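Local coordinates for uncharacterized protein (Thermus thermophilus HB8, PDB 4WVA) that hydrolyses mannosylglycerate, a solute made by thermophiles under osmotic stress, to mannose and glycerate, and probably also cleaves glucosylglycerate, at residues Val271-Glu274 with Ala275-Asp278; Lys231-Val235 with Gly236-Ile240; Thr299-Gly302 with Phe303-Leu306; Pro105-Ala108 with Thr109-Tyr113. All coordinates share one frame; numbering follows the deposited sequence.

Interaction 1. Residues Val271-Glu274 with Ala275-Asp278; sequences VGLE and ALWD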
loop_
_atom_site.group_PDB
_atom_site.type_symbol
_atom_site.label_atom_id
_atom_site.label_comp_id
_atom_site.label_asym_id
_atom_site.label_seq_id
_atom_site.Cartn_x
_atom_site.Cartn_y
_atom_site.Cartn_z
ATOM N N VAL A 271 -2.059 3.093 7.880
ATOM C CA VAL A 271 -3.507 3.295 7.908
ATOM C C VAL A 271 -3.816 4.679 8.484
ATOM O O VAL A 271 -4.561 5.436 7.894
ATOM C CB VAL A 271 -4.235 2.237 8.740
ATOM C CG1 VAL A 271 -5.709 2.595 8.884
ATOM C CG2 VAL A 271 -4.064 0.865 8.112
ATOM N N GLY A 272 -3.205 4.996 9.620
ATOM C CA GLY A 272 -3.457 6.274 10.295
ATOM C C GLY A 272 -3.061 7.476 9.462
ATOM O O GLY A 272 -3.811 8.433 9.315
ATOM N N LEU A 273 -1.856 7.443 8.906
ATOM C CA LEU A 273 -1.382 8.632 8.195
ATOM C C LEU A 273 -2.230 8.917 6.980
ATOM O O LEU A 273 -2.575 10.067 6.708
ATOM C CB LEU A 273 0.111 8.496 7.815
ATOM C CG LEU A 273 0.807 9.806 7.414
ATOM C CD1 LEU A 273 0.889 10.773 8.575
ATOM C CD2 LEU A 273 2.193 9.531 6.846
ATOM N N GLU A 274 -2.623 7.879 6.249
ATOM C CA GLU A 274 -3.493 8.082 5.107
ATOM C C GLU A 274 -4.896 8.567 5.456
ATOM O O GLU A 274 -5.537 9.243 4.648
ATOM C CB GLU A 274 -3.508 6.855 4.197
ATOM C CG GLU A 274 -2.198 6.687 3.461
ATOM C CD GLU A 274 -1.910 7.867 2.532
ATOM O OE1 GLU A 274 -2.628 8.041 1.533
ATOM O OE2 GLU A 274 -0.975 8.606 2.828
ATOM N N ALA A 275 -5.345 8.308 6.682
ATOM C CA ALA A 275 -6.624 8.809 7.155
ATOM C C ALA A 275 -6.653 10.336 7.228
ATOM O O ALA A 275 -7.710 10.933 7.138
ATOM C CB ALA A 275 -6.968 8.226 8.518
ATOM N N LEU A 276 -5.501 10.967 7.404
ATOM C CA LEU A 276 -5.442 12.425 7.546
ATOM C C LEU A 276 -5.707 13.156 6.247
ATOM O O LEU A 276 -5.889 14.383 6.236
ATOM C CB LEU A 276 -4.081 12.853 8.103
ATOM C CG LEU A 276 -3.674 12.231 9.453
ATOM C CD1 LEU A 276 -2.320 12.764 9.876
ATOM C CD2 LEU A 276 -4.722 12.507 10.513
ATOM N N TRP A 277 -5.699 12.434 5.132
ATOM C CA TRP A 277 -6.009 13.049 3.849
ATOM C C TRP A 277 -7.462 13.511 3.791
ATOM O O TRP A 277 -8.360 12.711 4.054
ATOM C CB TRP A 277 -5.783 12.055 2.719
ATOM C CG TRP A 277 -6.093 12.619 1.352
ATOM C CD1 TRP A 277 -7.191 12.362 0.580
ATOM C CD2 TRP A 277 -5.273 13.500 0.595
ATOM N NE1 TRP A 277 -7.104 13.039 -0.608
ATOM C CE2 TRP A 277 -5.934 13.747 -0.624
ATOM C CE3 TRP A 277 -4.031 14.100 0.822
ATOM C CZ2 TRP A 277 -5.397 14.584 -1.608
ATOM C CZ3 TRP A 277 -3.500 14.925 -0.148
ATOM C CH2 TRP A 277 -4.172 15.154 -1.348
ATOM N N ASP A 278 -7.669 14.774 3.411
ATOM C CA ASP A 278 -8.993 15.316 3.186
ATOM C C ASP A 278 -9.228 15.444 1.687
ATOM O O ASP A 278 -8.579 16.232 1.002
ATOM C CB ASP A 278 -9.150 16.685 3.859
ATOM C CG ASP A 278 -10.581 17.169 3.813
ATOM O OD1 ASP A 278 -10.925 17.919 2.905
ATOM O OD2 ASP A 278 -11.388 16.673 4.615
#
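From Val271 O to Trp277 N the backbone passes out of helix 260-275 by exchanging i+4 for i+3 hydrogen bonds: Ala275 N still reaches back to Val271 O (3.2 Å), with a weak second bond to Gly272 O, whereas Leu276 N bonds Leu273 O (3.1 Å) and Trp277 N bonds Glu274 O (3.2 Å). The carbonyl geometry records the same change. Ala275 N meets its i-4 carbonyl only 20° out of plane, but Leu276 N and Trp277 N sit about 60° above the planes of theirs, as expected of tight 3-10-like turns. Among the side chains, Leu273 and Leu276 lie one such turn apart and cross obliquely, joined through CD1 of Leu273 and CD1 of Leu276 at 4.0 Å. Leu276 reaches there because its CG stands beside the backbone N (chi1 -57°), 3.7 Å from Leu273 O, and carries CD1 onward. Ala275 lays CB 3.3 Å from Gly272 O. Trp277 touches the turn with CB alone, 3.4 Å from Glu274 O, and its indole swings off to meet Tyr284 edge-to-face and Arg315 in a cation-pi contact. Glu274 bends at CB-CG, and its carboxylate takes a salt bridge from Arg315 and hydrogen bonds with Tyr284 and Thr310. Ala275 O is bonded by Arg112 of the second subunit. The division is therefore clear: leucines form the apolar side of the turn, while the Arg315 salt bridge and the two hydroxyl bonds probably favour an ionised Glu274 where the helix hands over to strand 277-278.

Interaction 2. Residues Lys231-Val235 with Gly236-Ile240; sequences KVVDV and GFNAI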
loop_
_atom_site.group_PDB
_atom_site.type_symbol
_atom_site.label_atom_id
_atom_site.label_comp_id
_atom_site.label_asym_id
_atom_site.label_seq_id
_atom_site.Cartn_x
_atom_site.Cartn_y
_atom_site.Cartn_z
ATOM N N LYS A 231 -4.450 18.389 22.537
ATOM C CA LYS A 231 -4.211 17.015 22.088
ATOM C C LYS A 231 -4.431 16.980 20.583
ATOM O O LYS A 231 -5.565 17.123 20.106
ATOM C CB LYS A 231 -5.151 16.027 22.789
ATOM C CG LYS A 231 -4.737 15.684 24.201
ATOM C CD LYS A 231 -5.500 14.482 24.731
ATOM C CE LYS A 231 -6.921 14.827 25.136
ATOM N NZ LYS A 231 -6.948 15.571 26.429
ATOM N N VAL A 232 -3.338 16.837 19.833
ATOM C CA VAL A 232 -3.387 16.969 18.395
ATOM C C VAL A 232 -2.655 15.810 17.732
ATOM O O VAL A 232 -1.588 15.392 18.207
ATOM C CB VAL A 232 -2.728 18.296 17.981
ATOM C CG1 VAL A 232 -2.478 18.360 16.492
ATOM C CG2 VAL A 232 -3.611 19.448 18.418
ATOM N N VAL A 233 -3.248 15.276 16.662
ATOM C CA VAL A 233 -2.526 14.385 15.763
ATOM C C VAL A 233 -1.901 15.278 14.692
ATOM O O VAL A 233 -2.576 15.758 13.782
ATOM C CB VAL A 233 -3.423 13.295 15.132
ATOM C CG1 VAL A 233 -2.630 12.491 14.108
ATOM C CG2 VAL A 233 -3.988 12.388 16.226
ATOM N N ASP A 234 -0.588 15.500 14.815
ATOM C CA ASP A 234 0.163 16.334 13.902
ATOM C C ASP A 234 0.585 15.517 12.676
ATOM O O ASP A 234 1.283 14.492 12.804
ATOM C CB ASP A 234 1.397 16.900 14.621
ATOM C CG ASP A 234 2.347 17.651 13.692
ATOM O OD1 ASP A 234 1.937 18.128 12.611
ATOM O OD2 ASP A 234 3.547 17.751 14.063
ATOM N N VAL A 235 0.204 15.980 11.497
ATOM C CA VAL A 235 0.597 15.297 10.276
ATOM C C VAL A 235 2.118 15.257 10.114
ATOM O O VAL A 235 2.673 14.253 9.664
ATOM C CB VAL A 235 -0.086 15.880 9.012
ATOM C CG1 VAL A 235 0.280 17.338 8.763
ATOM C CG2 VAL A 235 0.243 15.036 7.800
ATOM N N GLY A 236 2.805 16.341 10.497
ATOM C CA GLY A 236 4.252 16.369 10.380
ATOM C C GLY A 236 4.944 15.338 11.268
ATOM O O GLY A 236 5.747 14.537 10.788
ATOM N N PHE A 237 4.625 15.366 12.564
ATOM C CA PHE A 237 5.184 14.447 13.548
ATOM C C PHE A 237 4.959 13.016 13.080
ATOM O O PHE A 237 5.860 12.212 13.061
ATOM C CB PHE A 237 4.536 14.672 14.915
ATOM C CG PHE A 237 5.282 14.052 16.061
ATOM C CD1 PHE A 237 5.235 12.700 16.287
ATOM C CD2 PHE A 237 6.007 14.845 16.946
ATOM C CE1 PHE A 237 5.915 12.134 17.347
ATOM C CE2 PHE A 237 6.682 14.288 18.007
ATOM C CZ PHE A 237 6.646 12.935 18.209
ATOM N N ASN A 238 3.740 12.724 12.656
ATOM C CA ASN A 238 3.396 11.365 12.264
ATOM C C ASN A 238 3.989 10.895 10.951
ATOM O O ASN A 238 4.350 9.721 10.818
ATOM C CB ASN A 238 1.878 11.180 12.305
ATOM C CG ASN A 238 1.394 10.943 13.719
ATOM O OD1 ASN A 238 1.493 9.831 14.234
ATOM N ND2 ASN A 238 0.928 12.005 14.379
ATOM N N ALA A 239 4.115 11.789 9.979
ATOM C CA ALA A 239 4.775 11.423 8.738
ATOM C C ALA A 239 6.228 11.110 9.009
ATOM O O ALA A 239 6.784 10.137 8.475
ATOM C CB ALA A 239 4.667 12.532 7.719
ATOM N N ILE A 240 6.856 11.934 9.841
ATOM C CA ILE A 240 8.262 11.715 10.212
ATOM C C ILE A 240 8.446 10.403 10.990
ATOM O O ILE A 240 9.404 9.634 10.746
ATOM C CB ILE A 240 8.819 12.963 10.959
ATOM C CG1 ILE A 240 9.054 14.089 9.936
ATOM C CG2 ILE A 240 10.096 12.661 11.735
ATOM C CD1 ILE A 240 9.280 15.428 10.570
#
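Gly236, first of 236-240, gives its N to Asp234 OD1 at 2.9 Å, from 69° above the carboxylate plane. Asp234 is the N-cap of helix 235-254, and its CG lies anti to its own N (chi1 173°), which swings the carboxylate forward over the first turn. Phe237 follows: its N makes a weak bond to Asp234 OD2 at 3.0 Å, and its CB packs 3.3 Å from the same oxygen. The Phe237 ring then leads off toward Val154, on a path set by CG anti to N. Asn238 comes next and closes on the backbone of the cap residue. Both Asn238 N and Asn238 ND2 donate to Asp234 O, each at 3.0 Å with an N-H...O angle of 162°, and they arrive from opposite faces of the carbonyl plane. That oxygen lies nearly in the amide plane of Asn238, and ND2 also touches Val233 CG1 at 3.6 Å, the two side chains crossing at about a right angle. Asn238 OD1 accepts from Val154 N, so the amide is held at both ends. Ala239 N continues with the regular i+4 bond to Val235 O (2.9 Å), and its CB rests 3.3 Å from that oxygen. Asp234 thus supplies acceptors to three backbone N-H groups (that of Phe237 weakly) and the Asn238 side-chain amide. In this buried place its negative charge probably interacts favourably with the helix dipole, while the Asn238 amide, bonded to Asp234 O and Val154 N, ties the helix start to the end of strand 232-233.

Interaction 3. Residues Thr299-Gly302 with Phe303-Leu306; sequences TSAG and FLPL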
loop_
_atom_site.group_PDB
_atom_site.type_symbol
_atom_site.label_atom_id
_atom_site.label_comp_id
_atom_site.label_asym_id
_atom_site.label_seq_id
_atom_site.Cartn_x
_atom_site.Cartn_y
_atom_site.Cartn_z
ATOM N N THR A 299 -0.715 23.551 5.806
ATOM C CA THR A 299 0.639 23.966 6.140
ATOM C C THR A 299 1.647 23.094 5.395
ATOM O O THR A 299 1.294 22.058 4.806
ATOM C CB THR A 299 0.921 23.876 7.645
ATOM O OG1 THR A 299 1.078 22.501 8.021
ATOM C CG2 THR A 299 -0.201 24.523 8.463
ATOM N N SER A 300 2.913 23.496 5.438
ATOM C CA SER A 300 3.949 22.704 4.769
ATOM C C SER A 300 4.069 21.294 5.369
ATOM O O SER A 300 4.571 20.391 4.704
ATOM C CB SER A 300 5.309 23.401 4.792
ATOM O OG SER A 300 5.748 23.613 6.100
ATOM N N ALA A 301 3.634 21.107 6.614
ATOM C CA ALA A 301 3.672 19.780 7.236
ATOM C C ALA A 301 2.812 18.762 6.488
ATOM O O ALA A 301 3.106 17.579 6.488
ATOM C CB ALA A 301 3.228 19.845 8.688
ATOM N N GLY A 302 1.756 19.238 5.847
ATOM C CA GLY A 302 0.872 18.391 5.072
ATOM C C GLY A 302 1.477 17.778 3.821
ATOM O O GLY A 302 0.860 16.906 3.242
ATOM N N PHE A 303 2.661 18.236 3.405
ATOM C CA PHE A 303 3.425 17.593 2.335
ATOM C C PHE A 303 4.281 16.435 2.865
ATOM O O PHE A 303 4.729 15.592 2.083
ATOM C CB PHE A 303 4.339 18.586 1.617
ATOM C CG PHE A 303 3.616 19.587 0.771
ATOM C CD1 PHE A 303 3.316 19.296 -0.561
ATOM C CD2 PHE A 303 3.254 20.811 1.291
ATOM C CE1 PHE A 303 2.655 20.216 -1.352
ATOM C CE2 PHE A 303 2.585 21.744 0.498
ATOM C CZ PHE A 303 2.276 21.436 -0.806
ATOM N N LEU A 304 4.467 16.347 4.181
ATOM C CA LEU A 304 5.448 15.412 4.713
ATOM C C LEU A 304 5.060 13.932 4.553
ATOM O O LEU A 304 5.944 13.096 4.574
ATOM C CB LEU A 304 5.838 15.764 6.144
ATOM C CG LEU A 304 6.657 17.057 6.271
ATOM C CD1 LEU A 304 6.782 17.410 7.737
ATOM C CD2 LEU A 304 8.031 16.903 5.635
ATOM N N PRO A 305 3.775 13.601 4.314
ATOM C CA PRO A 305 3.558 12.170 4.004
ATOM C C PRO A 305 4.315 11.666 2.772
ATOM O O PRO A 305 4.559 10.474 2.647
ATOM C CB PRO A 305 2.037 12.064 3.892
ATOM C CG PRO A 305 1.564 13.101 4.848
ATOM C CD PRO A 305 2.500 14.266 4.612
ATOM N N LEU A 306 4.708 12.557 1.873
ATOM C CA LEU A 306 5.582 12.141 0.773
ATOM C C LEU A 306 6.900 11.538 1.284
ATOM O O LEU A 306 7.404 10.554 0.736
ATOM C CB LEU A 306 5.871 13.322 -0.141
ATOM C CG LEU A 306 4.673 13.952 -0.842
ATOM C CD1 LEU A 306 5.045 15.334 -1.368
ATOM C CD2 LEU A 306 4.138 13.056 -1.950
#
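Phe303, the residue most enclosed by this turn, lies beside Ser300, edge toward its carbonyl: Phe303 N bonds Ser300 O at 3.2 Å, and the ring atom CD2 is 3.7 Å from the same Ser300 O. Phe303 N lies 59° above the plane of the Ser300 carbonyl, the steep approach of a 3-10 bond. The ring sits there because CG lies beside the backbone N (chi1 -70°), folding it back toward the preceding turn. Gly302, which comes next in burial, brings its carbonyl to Pro305, where Gly302 O lies 3.4 Å from the ring carbon CD. Proline has no N-H to offer at that position, and this buried oxygen has no hydrogen-bond partner in the model. Ala301 is the third: Ala301 O takes a bond from Leu304 N at 2.9 Å, Leu304 CB closes to 3.3 Å from that oxygen, and Ala301 CB meets Leu304 CD1 at 4.4 Å. Upstream, the turn is started by Gly302 N to Thr299 O (3.0 Å) and a weak bond from Ala301 N to Thr299 OG1. The segment therefore leads from a loop through consecutive 3-10 turns into helix 305-308. Around it, Phe303 packs edge-to-face on Phe283 and Trp326, with Leu319 and Ala323 of helix 313-327 beside it. Leu304 lies against Met361 of helix 356-368 and Ala239 of helix 235-254, while Ala301 and Pro305 rest on Val235.

Interaction 4. Residues Pro105-Ala108 with Thr109-Tyr113; sequences PVVA and TVVRY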
loop_
_atom_site.group_PDB
_atom_site.type_symbol
_atom_site.label_atom_id
_atom_site.label_comp_id
_atom_site.label_asym_id
_atom_site.label_seq_id
_atom_site.Cartn_x
_atom_site.Cartn_y
_atom_site.Cartn_z
ATOM N N PRO A 105 10.429 12.553 15.467
ATOM C CA PRO A 105 11.450 11.526 15.647
ATOM C C PRO A 105 12.148 11.188 14.333
ATOM O O PRO A 105 12.041 10.082 13.841
ATOM C CB PRO A 105 10.653 10.356 16.201
ATOM C CG PRO A 105 9.297 10.514 15.620
ATOM C CD PRO A 105 9.058 11.995 15.586
ATOM N N VAL A 106 12.845 12.168 13.761
ATOM C CA VAL A 106 13.546 11.948 12.498
ATOM C C VAL A 106 14.844 11.149 12.712
ATOM O O VAL A 106 15.472 10.696 11.755
ATOM C CB VAL A 106 13.785 13.288 11.784
ATOM C CG1 VAL A 106 14.870 14.049 12.459
ATOM C CG2 VAL A 106 14.163 13.083 10.319
ATOM N N VAL A 107 15.219 10.892 13.964
ATOM C CA VAL A 107 16.561 10.372 14.233
ATOM C C VAL A 107 16.830 8.984 13.615
ATOM O O VAL A 107 17.929 8.751 13.111
ATOM C CB VAL A 107 16.935 10.440 15.740
ATOM C CG1 VAL A 107 15.994 9.610 16.604
ATOM C CG2 VAL A 107 18.395 10.070 15.937
ATOM N N ALA A 108 15.853 8.080 13.590
ATOM C CA ALA A 108 16.151 6.729 13.042
ATOM C C ALA A 108 16.508 6.768 11.567
ATOM O O ALA A 108 17.313 5.977 11.079
ATOM C CB ALA A 108 14.995 5.774 13.273
ATOM N N THR A 109 15.871 7.680 10.852
ATOM C CA THR A 109 16.151 7.885 9.429
ATOM C C THR A 109 17.600 8.325 9.228
ATOM O O THR A 109 18.301 7.827 8.333
ATOM C CB THR A 109 15.152 8.902 8.880
ATOM O OG1 THR A 109 13.857 8.315 8.926
ATOM C CG2 THR A 109 15.474 9.308 7.428
ATOM N N VAL A 110 18.055 9.231 10.083
ATOM C CA VAL A 110 19.428 9.704 10.013
ATOM C C VAL A 110 20.389 8.588 10.423
ATOM O O VAL A 110 21.413 8.385 9.782
ATOM C CB VAL A 110 19.634 11.009 10.810
ATOM C CG1 VAL A 110 21.107 11.379 10.848
ATOM C CG2 VAL A 110 18.805 12.138 10.220
ATOM N N VAL A 111 20.049 7.847 11.472
ATOM C CA VAL A 111 20.900 6.739 11.903
ATOM C C VAL A 111 21.051 5.677 10.791
ATOM O O VAL A 111 22.155 5.156 10.564
ATOM C CB VAL A 111 20.421 6.132 13.235
ATOM C CG1 VAL A 111 21.180 4.856 13.528
ATOM C CG2 VAL A 111 20.606 7.129 14.388
ATOM N N ARG A 112 19.969 5.361 10.087
ATOM C CA ARG A 112 20.055 4.392 8.987
ATOM C C ARG A 112 21.046 4.895 7.926
ATOM O O ARG A 112 21.877 4.145 7.410
ATOM C CB ARG A 112 18.692 4.132 8.352
ATOM C CG ARG A 112 18.805 3.177 7.172
ATOM C CD ARG A 112 17.474 2.939 6.482
ATOM N NE ARG A 112 17.644 2.026 5.349
ATOM C CZ ARG A 112 16.656 1.623 4.546
ATOM N NH1 ARG A 112 15.419 2.039 4.725
ATOM N NH2 ARG A 112 16.921 0.794 3.538
ATOM N N TYR A 113 20.953 6.166 7.588
ATOM C CA TYR A 113 21.858 6.750 6.610
ATOM C C TYR A 113 23.316 6.692 7.080
ATOM O O TYR A 113 24.208 6.257 6.329
ATOM C CB TYR A 113 21.501 8.205 6.291
ATOM C CG TYR A 113 22.399 8.750 5.229
ATOM C CD1 TYR A 113 22.133 8.495 3.892
ATOM C CD2 TYR A 113 23.558 9.446 5.559
ATOM C CE1 TYR A 113 22.974 8.956 2.915
ATOM C CE2 TYR A 113 24.413 9.892 4.580
ATOM C CZ TYR A 113 24.104 9.654 3.266
ATOM O OH TYR A 113 24.952 10.113 2.286
#
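Val111 N to Val107 O is the shortest hydrogen bond here, 2.8 Å with an N-H...O angle of 165°, and the donor comes nearly along the C=O axis. Arg112 N to Ala108 O follows at 2.9 Å, the donor 29° out of the carbonyl plane. Nearer the start of the helix the pattern is looser: Val106 O takes only weak bonds, from Val110 N at 3.4 Å and from Thr109 N at 3.2 Å. The polar side chains bond beyond the turn. Thr109 sets CB 3.4 Å from Val106 O and directs OG1 to Asp247 OD2. Arg112, fully extended, runs to Glu116 and Asp247 as salt bridges and donates a hydrogen bond from NH2 to Ala275 O of the third subunit. Val107 and Val111, one helical turn apart, lie side by side and point the same way in the conformer given here, with Val107 CG2 4.0 Å from Val111 CG2; as Val107 has a second conformer, this contact is not certain. In Val111 that methyl stands anti to the carbonyl carbon, beside the N (chi1 171° for CG1), which also lays CG2 3.4 Å from Val107 O. These valines and Val110 face Leu55 of helix 48-62; Val106 and Val110 turn to Ala37 of helix 33-43. The side chain of Val106 is about 4 Å from that of Trp34, a residue that probably binds substrate. The arrangement is the regular i, i+4 packing of an alpha-helix, here helix 107-117 of the (alpha/alpha)6-barrel of this GH63 enzyme, packed among helices 33-43, 48-62, 121-146 and 235-254.

All four contacts are largely buried local turns at or near helix ends. Interaction 2 is the hub: Leu273 CD1 of interaction 1 packs on its Ala239 N at 3.7 Å, its Ala239 CB meets Leu304 O of interaction 3 at 3.4 Å, and its Ile240 CG2 meets Val106 N of interaction 4 at 3.5 Å. Interactions 1 and 3 touch as well (Leu273 CD2 to Pro305 CB, 3.9 Å), whereas 4 touches only 2. Interactions 1 and 2 reach the same sheet. A helix leaves by 3-10 bonds in 1, starts with a carboxylate cap in 2, is approached through 3-10 turns in 3 and settles into regular i+4 bonds in 4. Between subunits, Arg112 NH2 of 4 bonds Ala275 O of 1.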